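Side-chain contacts in 3-methyladenine dna-glycosylase (Archaeoglobus fulgidus, PDB 2JHN), which belongs to the helix-hairpin-helix superfamily of base excision DNA repair proteins and also carries a TATA-box binding protein-like domain: residues E207-E210 against Y211-F215; I218-W221 against T222-V226; S115-V118 against F119-I122; S181-K184 against A185-I188; A238-L241 against G242-R245. The protein carries 1 engineered substitution. All coordinates share one frame; numbering follows the deposited sequence.

Five local contacts lie along helices or where they begin; interactions 1 to 4 all touch one another. Interactions 1 and 2 are the closest relatives, their centres about 9 Å apart: they lie on consecutive helices, and the turn between them holds a sodium ion bound by backbone oxygens from both. T213 CG2 packs on A223 CB at 3.5 Å where the two helices touch. Interaction 3 reaches both through I122, whose CD1 lies 3.8 Å from L212 CD2. Interaction 4 joins through L187, with CD2 3.8 Å from I218 CG1. Interaction 5 touches only interaction 2, centres about 13 Å apart, where W221 NE1 and D240 OD1, 2.9 Å apart, are probably hydrogen-bonded.

Interaction 1: E207-E210 against Y211-F215; sequences EAYE and YLTSF. With NA (sodium ion), chain E.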
loop_
_atom_site.group_PDB
_atom_site.type_symbol
_atom_site.label_atom_id
_atom_site.label_comp_id
_atom_site.label_asym_id
_atom_site.label_seq_id
_atom_site.Cartn_x
_atom_site.Cartn_y
_atom_site.Cartn_z
ATOM N N GLU A 207 20.859 0.249 -1.834
ATOM C CA GLU A 207 20.906 -0.222 -3.230
ATOM C C GLU A 207 19.564 0.017 -3.965
ATOM O O GLU A 207 19.532 0.433 -5.136
ATOM C CB GLU A 207 21.229 -1.729 -3.265
ATOM C CG GLU A 207 22.630 -2.157 -2.703
ATOM C CD GLU A 207 22.718 -2.253 -1.166
ATOM O OE1 GLU A 207 21.722 -2.013 -0.440
ATOM O OE2 GLU A 207 23.828 -2.562 -0.673
ATOM N N ALA A 208 18.466 -0.300 -3.284
ATOM C CA ALA A 208 17.126 -0.078 -3.847
ATOM C C ALA A 208 16.867 1.423 -4.032
ATOM O O ALA A 208 16.343 1.821 -5.064
ATOM C CB ALA A 208 16.066 -0.745 -2.981
ATOM N N TYR A 209 17.272 2.247 -3.056
ATOM C CA TYR A 209 17.143 3.712 -3.170
ATOM C C TYR A 209 17.891 4.256 -4.394
ATOM O O TYR A 209 17.365 5.073 -5.145
ATOM C CB TYR A 209 17.651 4.423 -1.889
ATOM C CG TYR A 209 17.459 5.919 -1.959
ATOM C CD1 TYR A 209 16.243 6.503 -1.598
ATOM C CD2 TYR A 209 18.488 6.769 -2.428
ATOM C CE1 TYR A 209 16.052 7.916 -1.679
ATOM C CE2 TYR A 209 18.296 8.164 -2.505
ATOM C CZ TYR A 209 17.078 8.729 -2.135
ATOM O OH TYR A 209 16.894 10.112 -2.222
ATOM N N GLU A 210 19.117 3.794 -4.606
ATOM C CA GLU A 210 19.906 4.284 -5.739
ATOM C C GLU A 210 19.352 3.791 -7.074
ATOM O O GLU A 210 19.428 4.496 -8.071
ATOM C CB GLU A 210 21.385 3.913 -5.584
ATOM C CG GLU A 210 22.099 4.689 -4.491
ATOM C CD GLU A 210 22.183 6.190 -4.777
ATOM O OE1 GLU A 210 22.466 6.564 -5.939
ATOM O OE2 GLU A 210 21.986 6.992 -3.837
ATOM N N TYR A 211 18.771 2.595 -7.092
ATOM C CA TYR A 211 18.118 2.111 -8.299
ATOM C C TYR A 211 16.889 2.964 -8.636
ATOM O O TYR A 211 16.753 3.464 -9.770
ATOM C CB TYR A 211 17.761 0.641 -8.171
ATOM C CG TYR A 211 16.933 0.099 -9.320
ATOM C CD1 TYR A 211 17.523 -0.210 -10.546
ATOM C CD2 TYR A 211 15.554 -0.104 -9.170
ATOM C CE1 TYR A 211 16.748 -0.714 -11.621
ATOM C CE2 TYR A 211 14.771 -0.600 -10.203
ATOM C CZ TYR A 211 15.382 -0.903 -11.437
ATOM O OH TYR A 211 14.618 -1.422 -12.451
ATOM N N LEU A 212 16.018 3.166 -7.649
ATOM C CA LEU A 212 14.789 3.935 -7.903
ATOM C C LEU A 212 15.119 5.355 -8.369
ATOM O O LEU A 212 14.601 5.807 -9.374
ATOM C CB LEU A 212 13.871 3.943 -6.667
ATOM C CG LEU A 212 13.311 2.542 -6.380
ATOM C CD1 LEU A 212 12.803 2.486 -4.942
ATOM C CD2 LEU A 212 12.196 2.243 -7.386
ATOM N N THR A 213 16.038 6.019 -7.672
ATOM C CA THR A 213 16.339 7.414 -7.949
ATOM C C THR A 213 17.183 7.572 -9.216
ATOM O O THR A 213 17.309 8.686 -9.724
ATOM C CB THR A 213 17.029 8.144 -6.766
ATOM O OG1 THR A 213 18.208 7.431 -6.370
ATOM C CG2 THR A 213 16.070 8.277 -5.576
ATOM N N SER A 214 17.722 6.472 -9.723
ATOM C CA SER A 214 18.455 6.465 -11.003
ATOM C C SER A 214 17.546 6.745 -12.221
ATOM O O SER A 214 18.039 7.078 -13.313
ATOM C CB SER A 214 19.258 5.158 -11.180
ATOM O OG SER A 214 18.470 4.127 -11.748
ATOM N N PHE A 215 16.233 6.605 -12.051
ATOM C CA PHE A 215 15.289 6.990 -13.094
ATOM C C PHE A 215 15.001 8.491 -13.025
ATOM O O PHE A 215 14.759 9.031 -11.951
ATOM C CB PHE A 215 13.989 6.176 -12.961
ATOM C CG PHE A 215 14.172 4.706 -13.232
ATOM C CD1 PHE A 215 13.954 4.184 -14.512
ATOM C CD2 PHE A 215 14.571 3.842 -12.218
ATOM C CE1 PHE A 215 14.135 2.821 -14.762
ATOM C CE2 PHE A 215 14.740 2.460 -12.468
ATOM C CZ PHE A 215 14.528 1.965 -13.733
HETATM NA NA NA E . 15.874 10.424 -10.277
HETATM O O HOH W 1 14.802 12.495 -11.028
HETATM O O HOH W 2 17.099 11.903 -8.638
#
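E207 passes its carbonyl to the next turn of the helix, where Y211 N binds E207 O at 3.0 Å. A208 does the same more directly: L212 N meets A208 O at 2.9 Å with an N-H...O angle of 170°, and the branched end of L212 folds close to that carbonyl. A methyl group is all that A208 can bring to the buried side of the helix, and it suits a place pressed against another helix.

Y209 carries the main side-chain contact. Its carbonyl is gripped twice by T213, through the backbone N and through OG1, which lies 2.8 Å from Y209 O; the two donors come from opposite faces of the carbonyl plane. With T213 OG1 tucked between its own N and carbonyl carbon (chi1 55°), CG2 is left to rest over one face of the Y209 ring, a CH-pi contact with CG2 3.8 Å from the ring centroid. Threonine fits here because one branch bonds while the other packs. At E210, S214 N makes a weak bond to E210 O at 3.1 Å. S214 OG binds Y211 O at 2.7 Å.

T213 and F215 turn their carbonyls to the sodium ion, with T213 O at 2.3 Å and F215 O at 2.5 Å from the metal; I218 O and two waters are also ligands. Y211 points its hydroxyl to E194. Helix 205-213 is the first helix of the helix-hairpin-helix motif, whose hairpin carbonyls bind the sodium. A208, Y209 and T213 face its second helix, 220-229, whereas F215 reaches over to helix 182-192.

Interaction 2: I218-W221 against T222-V226; sequences IGRW and TAELV. With NA (sodium ion), chain E.
G219, R220 and W221 offer their carbonyls to the amides of A223, E224 and L225, three regular i to i+4 bonds that open the helix, the last with L225 N 2.9 Å from W221 O. G219 occupies the N-cap position and has no side chain to cap with. A water stands in: it accepts from T222 N at 3.0 Å and, weakly, from G219 N. Just ahead of the cap, I218 O binds the sodium ion at 2.5 Å.

Exposed R220 reaches buried E224 in a salt bridge one turn apart. The arginine chain runs extended from CG to NE, and R220 NE points almost straight at E224 OE2, 3.0 Å away with an N-H...O angle of 168°. OE2 lies in the guanidinium plane, but the nitrogen comes in above the carboxylate, the two planes standing 73° apart. Long, flexible residues suit this: E224 can keep R220 with one oxygen while OE1 pairs with R263.

W221 and L225 lie side by side, W221 CZ2 3.8 Å from L225 CD2. The indole N-H of W221 is used by D240. The side chains of I218 and T222 cross at about a right angle, I218 CG2 meeting T222 CG2 at 3.7 Å; threonine sends its CG2 to this apolar contact and its OG1 to Q129. Helix 220-229 is the second helix of the helix-hairpin-helix motif. Small A223 lets the first, 205-213, come close through Y209 and T213, while T222 and V226 rest on helix 118-127.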
loop_
_atom_site.group_PDB
_atom_site.type_symbol
_atom_site.label_atom_id
_atom_site.label_comp_id
_atom_site.label_asym_id
_atom_site.label_seq_id
_atom_site.Cartn_x
_atom_site.Cartn_y
_atom_site.Cartn_z
ATOM N N ILE A 218 12.035 10.149 -10.717
ATOM C CA ILE A 218 11.901 9.530 -9.388
ATOM C C ILE A 218 12.932 10.181 -8.465
ATOM O O ILE A 218 14.127 9.961 -8.630
ATOM C CB ILE A 218 12.088 8.016 -9.407
ATOM C CG1 ILE A 218 11.053 7.355 -10.350
ATOM C CG2 ILE A 218 11.973 7.461 -7.970
ATOM C CD1 ILE A 218 11.029 5.826 -10.345
ATOM N N GLY A 219 12.456 10.947 -7.491
ATOM C CA GLY A 219 13.356 11.575 -6.511
ATOM C C GLY A 219 13.212 10.947 -5.128
ATOM O O GLY A 219 12.675 9.807 -4.987
ATOM N N ARG A 220 13.666 11.692 -4.114
ATOM C CA ARG A 220 13.747 11.147 -2.749
ATOM C C ARG A 220 12.371 10.697 -2.220
ATOM O O ARG A 220 12.255 9.590 -1.699
ATOM C CB ARG A 220 14.378 12.157 -1.795
ATOM C CG ARG A 220 14.452 11.654 -0.387
ATOM C CD ARG A 220 15.304 12.582 0.475
ATOM N NE ARG A 220 15.740 11.832 1.647
ATOM C CZ ARG A 220 16.525 12.311 2.606
ATOM N NH1 ARG A 220 16.966 13.579 2.547
ATOM N NH2 ARG A 220 16.868 11.512 3.628
ATOM N N TRP A 221 11.349 11.544 -2.369
ATOM C CA TRP A 221 10.031 11.245 -1.821
ATOM C C TRP A 221 9.432 9.988 -2.447
ATOM O O TRP A 221 9.053 9.077 -1.728
ATOM C CB TRP A 221 9.064 12.432 -1.964
ATOM C CG TRP A 221 7.660 12.072 -1.611
ATOM C CD1 TRP A 221 7.192 11.631 -0.389
ATOM C CD2 TRP A 221 6.534 12.087 -2.488
ATOM N NE1 TRP A 221 5.838 11.387 -0.466
ATOM C CE2 TRP A 221 5.410 11.658 -1.740
ATOM C CE3 TRP A 221 6.357 12.446 -3.839
ATOM C CZ2 TRP A 221 4.124 11.559 -2.303
ATOM C CZ3 TRP A 221 5.077 12.365 -4.391
ATOM C CH2 TRP A 221 3.978 11.917 -3.624
ATOM N N THR A 222 9.381 9.929 -3.777
ATOM C CA THR A 222 8.857 8.743 -4.467
ATOM C C THR A 222 9.651 7.484 -4.097
ATOM O O THR A 222 9.062 6.416 -3.883
ATOM C CB THR A 222 8.888 8.961 -5.974
ATOM O OG1 THR A 222 8.014 10.064 -6.275
ATOM C CG2 THR A 222 8.448 7.667 -6.727
ATOM N N ALA A 223 10.972 7.603 -4.009
ATOM C CA ALA A 223 11.807 6.419 -3.743
ATOM C C ALA A 223 11.542 5.918 -2.298
ATOM O O ALA A 223 11.341 4.699 -2.060
ATOM C CB ALA A 223 13.315 6.726 -4.000
ATOM N N GLU A 224 11.515 6.851 -1.348
ATOM C CA GLU A 224 11.251 6.484 0.063
ATOM C C GLU A 224 9.835 5.966 0.280
ATOM O O GLU A 224 9.641 5.022 1.072
ATOM C CB GLU A 224 11.587 7.620 1.033
ATOM C CG GLU A 224 13.088 7.975 1.005
ATOM C CD GLU A 224 13.475 9.049 1.992
ATOM O OE1 GLU A 224 12.569 9.783 2.481
ATOM O OE2 GLU A 224 14.705 9.125 2.288
ATOM N N LEU A 225 8.865 6.555 -0.402
ATOM C CA LEU A 225 7.478 6.036 -0.352
ATOM C C LEU A 225 7.431 4.586 -0.895
ATOM O O LEU A 225 6.884 3.688 -0.251
ATOM C CB LEU A 225 6.532 6.952 -1.140
ATOM C CG LEU A 225 5.032 6.768 -0.996
ATOM C CD1 LEU A 225 4.656 7.086 0.471
ATOM C CD2 LEU A 225 4.352 7.759 -1.978
ATOM N N VAL A 226 8.060 4.347 -2.042
ATOM C CA VAL A 226 8.123 2.965 -2.604
ATOM C C VAL A 226 8.765 2.013 -1.612
ATOM O O VAL A 226 8.221 0.941 -1.334
ATOM C CB VAL A 226 8.857 2.930 -3.952
ATOM C CG1 VAL A 226 9.234 1.466 -4.356
ATOM C CG2 VAL A 226 7.987 3.605 -5.041
HETATM NA NA NA E . 15.874 10.424 -10.277
HETATM O O HOH W 3 10.133 12.159 -5.685
HETATM O O HOH W 1 14.802 12.495 -11.028
HETATM O O HOH W 2 17.099 11.903 -8.638
#

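Interaction 3: S115-V118 against F119-I122; sequences SMSV and FEGI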
loop_
_atom_site.group_PDB
_atom_site.type_symbol
_atom_site.label_atom_id
_atom_site.label_comp_id
_atom_site.label_asym_id
_atom_site.label_seq_id
_atom_site.Cartn_x
_atom_site.Cartn_y
_atom_site.Cartn_z
ATOM N N SER A 115 0.528 -2.426 -2.380
ATOM C CA SER A 115 0.582 -3.086 -3.684
ATOM C C SER A 115 0.868 -4.592 -3.532
ATOM O O SER A 115 1.473 -5.024 -2.548
ATOM C CB SER A 115 1.664 -2.447 -4.564
ATOM O OG SER A 115 2.964 -2.544 -3.972
ATOM N N MET A 116 0.458 -5.375 -4.527
ATOM C CA MET A 116 0.726 -6.816 -4.534
ATOM C C MET A 116 1.852 -7.220 -5.507
ATOM O O MET A 116 2.043 -8.411 -5.799
ATOM C CB MET A 116 -0.556 -7.606 -4.807
ATOM C CG MET A 116 -1.712 -7.253 -3.857
ATOM S SD MET A 116 -2.639 -8.703 -3.287
ATOM C CE MET A 116 -1.292 -9.600 -2.521
ATOM N N SER A 117 2.577 -6.219 -6.008
ATOM C CA SER A 117 3.833 -6.436 -6.745
ATOM C C SER A 117 4.648 -5.150 -6.689
ATOM O O SER A 117 4.088 -4.058 -6.513
ATOM C CB SER A 117 3.598 -6.822 -8.228
ATOM O OG SER A 117 3.098 -5.731 -9.022
ATOM N N VAL A 118 5.964 -5.281 -6.890
ATOM C CA VAL A 118 6.851 -4.113 -6.953
ATOM C C VAL A 118 6.442 -3.174 -8.091
ATOM O O VAL A 118 6.410 -1.941 -7.930
ATOM C CB VAL A 118 8.328 -4.566 -7.147
ATOM C CG1 VAL A 118 9.261 -3.355 -7.435
ATOM C CG2 VAL A 118 8.786 -5.338 -5.916
ATOM N N PHE A 119 6.185 -3.755 -9.266
ATOM C CA PHE A 119 5.708 -2.974 -10.394
ATOM C C PHE A 119 4.479 -2.122 -10.058
ATOM O O PHE A 119 4.466 -0.925 -10.328
ATOM C CB PHE A 119 5.383 -3.840 -11.633
ATOM C CG PHE A 119 4.941 -3.023 -12.798
ATOM C CD1 PHE A 119 5.799 -2.063 -13.344
ATOM C CD2 PHE A 119 3.677 -3.186 -13.345
ATOM C CE1 PHE A 119 5.418 -1.291 -14.421
ATOM C CE2 PHE A 119 3.263 -2.393 -14.469
ATOM C CZ PHE A 119 4.129 -1.460 -14.997
ATOM N N GLU A 120 3.470 -2.731 -9.437
ATOM C CA GLU A 120 2.274 -1.984 -9.048
ATOM C C GLU A 120 2.623 -0.840 -8.081
ATOM O O GLU A 120 2.123 0.280 -8.232
ATOM C CB GLU A 120 1.221 -2.929 -8.468
ATOM C CG GLU A 120 -0.015 -2.217 -7.885
ATOM C CD GLU A 120 -0.949 -3.151 -7.123
ATOM O OE1 GLU A 120 -0.671 -4.366 -7.019
ATOM O OE2 GLU A 120 -1.987 -2.624 -6.615
ATOM N N GLY A 121 3.458 -1.133 -7.083
ATOM C CA GLY A 121 3.881 -0.117 -6.096
ATOM C C GLY A 121 4.594 1.065 -6.734
ATOM O O GLY A 121 4.289 2.218 -6.418
ATOM N N ILE A 122 5.537 0.794 -7.648
ATOM C CA ILE A 122 6.219 1.896 -8.344
ATOM C C ILE A 122 5.260 2.726 -9.214
ATOM O O ILE A 122 5.256 3.960 -9.129
ATOM C CB ILE A 122 7.465 1.428 -9.185
ATOM C CG1 ILE A 122 8.503 0.748 -8.279
ATOM C CG2 ILE A 122 8.091 2.651 -9.927
ATOM C CD1 ILE A 122 9.594 -0.021 -9.059
HETATM O O HOH W 4 0.285 -6.205 -8.770
#
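E120 reaches back from the first turn of its helix over the loop that leads into it. E120 CB lies 3.4 Å from S117 OG. With CG anti to the backbone N (chi1 174°) and the chain extended beyond it, the side chain runs along the incoming loop: E120 CG packs 3.7 Å from S115 CB, and CD is as near to that same carbon. At the tip, M116 N gives a nearly straight hydrogen bond to E120 OE1, 2.9 Å long and reaching the oxygen from above the carboxylate plane. A water adds a second bond to E120 OE1 at 2.7 Å and also bonds S117 OG, and R37 forms a salt bridge to the same carboxylate oxygen. This buried carboxylate is therefore well supplied with donors, which probably favours its charged form.

S117 is the N-cap: its OG accepts from E120 N at 3.1 Å, serine's short side chain bringing its hydroxyl close enough to the first-turn amide. Beyond it, G121 has no side chain, which leaves room for S115 OG to sit 3.4 Å from G121 CA. V118 CG1 and I122 CD1 lie side by side, 3.7 Å apart; I122 and F119 pack on helix 182-192, V118 on K201. Branched and aromatic residues suit these apolar surroundings.

This is a serine N-cap at the start of helix 118-127, with E120 at the third helical residue reaching back as in a capping box, but binding M116 N, one residue before the cap.

Interaction 4: S181-K184 against A185-I188; sequences SRRK and AELI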
loop_
_atom_site.group_PDB
_atom_site.type_symbol
_atom_site.label_atom_id
_atom_site.label_comp_id
_atom_site.label_asym_id
_atom_site.label_seq_id
_atom_site.Cartn_x
_atom_site.Cartn_y
_atom_site.Cartn_z
ATOM N N SER A 181 -0.603 12.337 -17.216
ATOM C CA SER A 181 0.262 13.312 -17.857
ATOM C C SER A 181 1.258 12.575 -18.726
ATOM O O SER A 181 1.582 11.417 -18.462
ATOM C CB SER A 181 1.017 14.143 -16.806
ATOM O OG SER A 181 2.238 13.521 -16.414
ATOM N N ARG A 182 1.756 13.234 -19.760
ATOM C CA ARG A 182 2.711 12.587 -20.659
ATOM C C ARG A 182 3.990 12.022 -19.970
ATOM O O ARG A 182 4.400 10.896 -20.263
ATOM C CB ARG A 182 3.084 13.509 -21.829
ATOM C CG ARG A 182 4.176 12.916 -22.671
ATOM C CD ARG A 182 4.361 13.576 -24.018
ATOM N NE ARG A 182 5.060 12.609 -24.862
ATOM C CZ ARG A 182 4.469 11.789 -25.730
ATOM N NH1 ARG A 182 3.149 11.839 -25.930
ATOM N NH2 ARG A 182 5.209 10.929 -26.420
ATOM N N ARG A 183 4.601 12.798 -19.069
ATOM C CA ARG A 183 5.840 12.348 -18.410
ATOM C C ARG A 183 5.608 11.137 -17.513
ATOM O O ARG A 183 6.411 10.207 -17.521
ATOM C CB ARG A 183 6.543 13.471 -17.624
ATOM C CG ARG A 183 7.977 13.098 -17.180
ATOM C CD ARG A 183 8.846 12.727 -18.386
ATOM N NE ARG A 183 9.710 11.534 -18.268
ATOM C CZ ARG A 183 10.276 11.061 -17.157
ATOM N NH1 ARG A 183 10.085 11.638 -15.978
ATOM N NH2 ARG A 183 11.043 9.976 -17.230
ATOM N N LYS A 184 4.513 11.163 -16.752
ATOM C CA LYS A 184 4.119 10.019 -15.882
ATOM C C LYS A 184 3.962 8.755 -16.744
ATOM O O LYS A 184 4.591 7.717 -16.484
ATOM C CB LYS A 184 2.826 10.301 -15.091
ATOM C CG LYS A 184 3.006 11.077 -13.756
ATOM C CD LYS A 184 1.684 11.403 -13.098
ATOM C CE LYS A 184 1.883 12.314 -11.882
ATOM N NZ LYS A 184 0.595 12.573 -11.205
ATOM N N ALA A 185 3.153 8.857 -17.798
ATOM C CA ALA A 185 3.000 7.768 -18.767
ATOM C C ALA A 185 4.334 7.291 -19.295
ATOM O O ALA A 185 4.599 6.097 -19.351
ATOM C CB ALA A 185 2.061 8.188 -19.928
ATOM N N GLU A 186 5.196 8.233 -19.657
ATOM C CA GLU A 186 6.530 7.926 -20.120
ATOM C C GLU A 186 7.384 7.163 -19.096
ATOM O O GLU A 186 8.055 6.203 -19.431
ATOM C CB GLU A 186 7.227 9.228 -20.517
ATOM C CG GLU A 186 6.783 9.742 -21.862
ATOM C CD GLU A 186 7.642 10.884 -22.371
ATOM O OE1 GLU A 186 8.280 11.573 -21.536
ATOM O OE2 GLU A 186 7.667 11.090 -23.606
ATOM N N LEU A 187 7.329 7.599 -17.839
ATOM C CA LEU A 187 8.117 6.974 -16.782
ATOM C C LEU A 187 7.602 5.551 -16.449
ATOM O O LEU A 187 8.393 4.625 -16.270
ATOM C CB LEU A 187 8.134 7.883 -15.556
ATOM C CG LEU A 187 9.039 7.516 -14.373
ATOM C CD1 LEU A 187 10.483 7.264 -14.826
ATOM C CD2 LEU A 187 8.950 8.596 -13.294
ATOM N N ILE A 188 6.282 5.391 -16.377
ATOM C CA ILE A 188 5.677 4.078 -16.112
ATOM C C ILE A 188 6.049 3.079 -17.217
ATOM O O ILE A 188 6.451 1.953 -16.945
ATOM C CB ILE A 188 4.152 4.193 -15.855
ATOM C CG1 ILE A 188 3.926 4.947 -14.525
ATOM C CG2 ILE A 188 3.490 2.786 -15.864
ATOM C CD1 ILE A 188 2.502 5.332 -14.239
#
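K184 and I188 belong to the tightly packed side of this helix start, where the amide I188 N binds K184 O at 2.9 Å and I188 CG1 lies 3.5 Å from the same carbonyl. A185 sits beside them with its methyl close to the carbonyls of S181 and R182; so small a residue lets the helix press near its neighbours. S181 is the N-cap, and its OG accepts from K184 N at 3.3 Å, the usual task of a serine at this position. K184 is fully extended beyond CG, which carries NZ away to the backbone oxygens of I127 and Q129. Those two carbonyls accept from the ammonium and would be expected to steady its charge.

The looser side is a surface network of R182, R183 and E186. R182 NE approaches E186 OE2 at 3.3 Å, but the bond is bent, with an N-H...O angle of 135°, and it comes from well above the carboxylate plane. The two flat groups are 75° apart. R182 has E173 as a further partner. The conformer of R183 described here, one of two, brings its NE to 3.6 Å from E186 OE1, so this half of the network is less certain; the same conformer lays its guanidinium over L187 CB and hydrogen-bonds NH2 to K216 O. Long charged chains suit this edge, their ends reaching one another while the stems stay on the helix.

Helix 164-177 lies against A185 and E186, and helix 118-127 takes K184, L187 and I188. L187 also reaches F215 and I218 beside the sodium ion.

Interaction 5: A238-L241 against G242-R245; sequences ADDL and GVRR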
loop_
_atom_site.group_PDB
_atom_site.type_symbol
_atom_site.label_atom_id
_atom_site.label_comp_id
_atom_site.label_asym_id
_atom_site.label_seq_id
_atom_site.Cartn_x
_atom_site.Cartn_y
_atom_site.Cartn_z
ATOM N N ALA A 238 9.891 11.243 4.984
ATOM C CA ALA A 238 9.642 12.476 5.740
ATOM C C ALA A 238 9.224 13.679 4.877
ATOM O O ALA A 238 8.615 14.640 5.389
ATOM C CB ALA A 238 10.892 12.796 6.594
ATOM N N ASP A 239 9.549 13.652 3.581
ATOM C CA ASP A 239 9.096 14.711 2.657
ATOM C C ASP A 239 7.596 14.646 2.367
ATOM O O ASP A 239 7.026 15.599 1.861
ATOM C CB ASP A 239 9.891 14.711 1.335
ATOM C CG ASP A 239 11.365 14.957 1.549
ATOM O OD1 ASP A 239 11.726 16.112 1.897
ATOM O OD2 ASP A 239 12.161 13.991 1.396
ATOM N N ASP A 240 6.949 13.521 2.682
ATOM C CA ASP A 240 5.523 13.392 2.397
ATOM C C ASP A 240 4.753 14.468 3.195
ATOM O O ASP A 240 4.921 14.579 4.417
ATOM C CB ASP A 240 5.041 11.959 2.723
ATOM C CG ASP A 240 3.621 11.699 2.234
ATOM O OD1 ASP A 240 3.456 11.089 1.148
ATOM O OD2 ASP A 240 2.674 12.132 2.927
ATOM N N LEU A 241 3.949 15.280 2.505
ATOM C CA LEU A 241 3.212 16.382 3.169
ATOM C C LEU A 241 2.187 15.911 4.213
ATOM O O LEU A 241 2.037 16.531 5.251
ATOM C CB LEU A 241 2.540 17.283 2.138
ATOM C CG LEU A 241 3.513 18.414 1.810
ATOM C CD1 LEU A 241 4.102 18.278 0.417
ATOM C CD2 LEU A 241 2.793 19.736 1.994
ATOM N N GLY A 242 1.501 14.811 3.925
ATOM C CA GLY A 242 0.647 14.175 4.917
ATOM C C GLY A 242 1.391 13.707 6.155
ATOM O O GLY A 242 0.897 13.864 7.285
ATOM N N VAL A 243 2.578 13.131 5.958
ATOM C CA VAL A 243 3.416 12.708 7.079
ATOM C C VAL A 243 3.838 13.913 7.927
ATOM O O VAL A 243 3.753 13.873 9.156
ATOM C CB VAL A 243 4.655 11.893 6.592
ATOM C CG1 VAL A 243 5.660 11.660 7.727
ATOM C CG2 VAL A 243 4.208 10.545 5.993
ATOM N N ARG A 244 4.296 14.984 7.268
ATOM C CA ARG A 244 4.726 16.191 7.988
ATOM C C ARG A 244 3.582 16.785 8.834
ATOM O O ARG A 244 3.768 17.077 10.027
ATOM C CB ARG A 244 5.316 17.217 7.006
ATOM C CG ARG A 244 6.665 16.790 6.413
ATOM C CD ARG A 244 7.126 17.785 5.323
ATOM N NE ARG A 244 7.224 19.140 5.870
ATOM C CZ ARG A 244 7.066 20.252 5.156
ATOM N NH1 ARG A 244 6.800 20.184 3.861
ATOM N NH2 ARG A 244 7.179 21.438 5.741
ATOM N N ARG A 245 2.404 16.895 8.228
ATOM C CA ARG A 245 1.187 17.350 8.929
ATOM C C ARG A 245 0.866 16.506 10.169
ATOM O O ARG A 245 0.667 17.051 11.260
ATOM C CB ARG A 245 -0.021 17.380 7.998
ATOM C CG ARG A 245 0.031 18.425 6.875
ATOM C CD ARG A 245 -1.324 18.567 6.141
ATOM N NE ARG A 245 -1.781 17.360 5.463
ATOM C CZ ARG A 245 -1.712 17.145 4.148
ATOM N NH1 ARG A 245 -1.197 18.065 3.330
ATOM N NH2 ARG A 245 -2.161 16.001 3.642
HETATM O O HOH W 5 7.478 18.174 1.821
#
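V243 lays its CG2 across the side chain of D240, meeting D240 CB at 3.7 Å and about at a right angle. D240 is the N-cap of the helix: with its CG anti to the backbone N (chi1 -171°), the carboxylate swings round and D240 OD2 accepts from V243 N at 3.2 Å through its anti lone pair. Aspartate suits a cap because its short chain brings an acceptor to an amide of the first turn; its OD1 is held by W221.

R244 N binds D240 O at 2.9 Å, and R244 CG, anti to its own carbonyl carbon, lies 3.1 Å from A238 O. A water links the two segments further, accepting from R244 NH1 at 2.9 Å and donating to D239 O. R244 NE is bonded to Q257 O. R245, bent at chi3, turns one face of its guanidinium to L241 O and G242 CA, while R245 NH2 pairs with D285. The guanidinium plane passes 3.4 Å from G242 CA; glycine suits the place because D240 OD2 leaves little room there for a side chain.

V243 packs between helices 259-270 and 274-287, and A238 touches the former; D239 leans on helix 220-229 and salt-bridges R263.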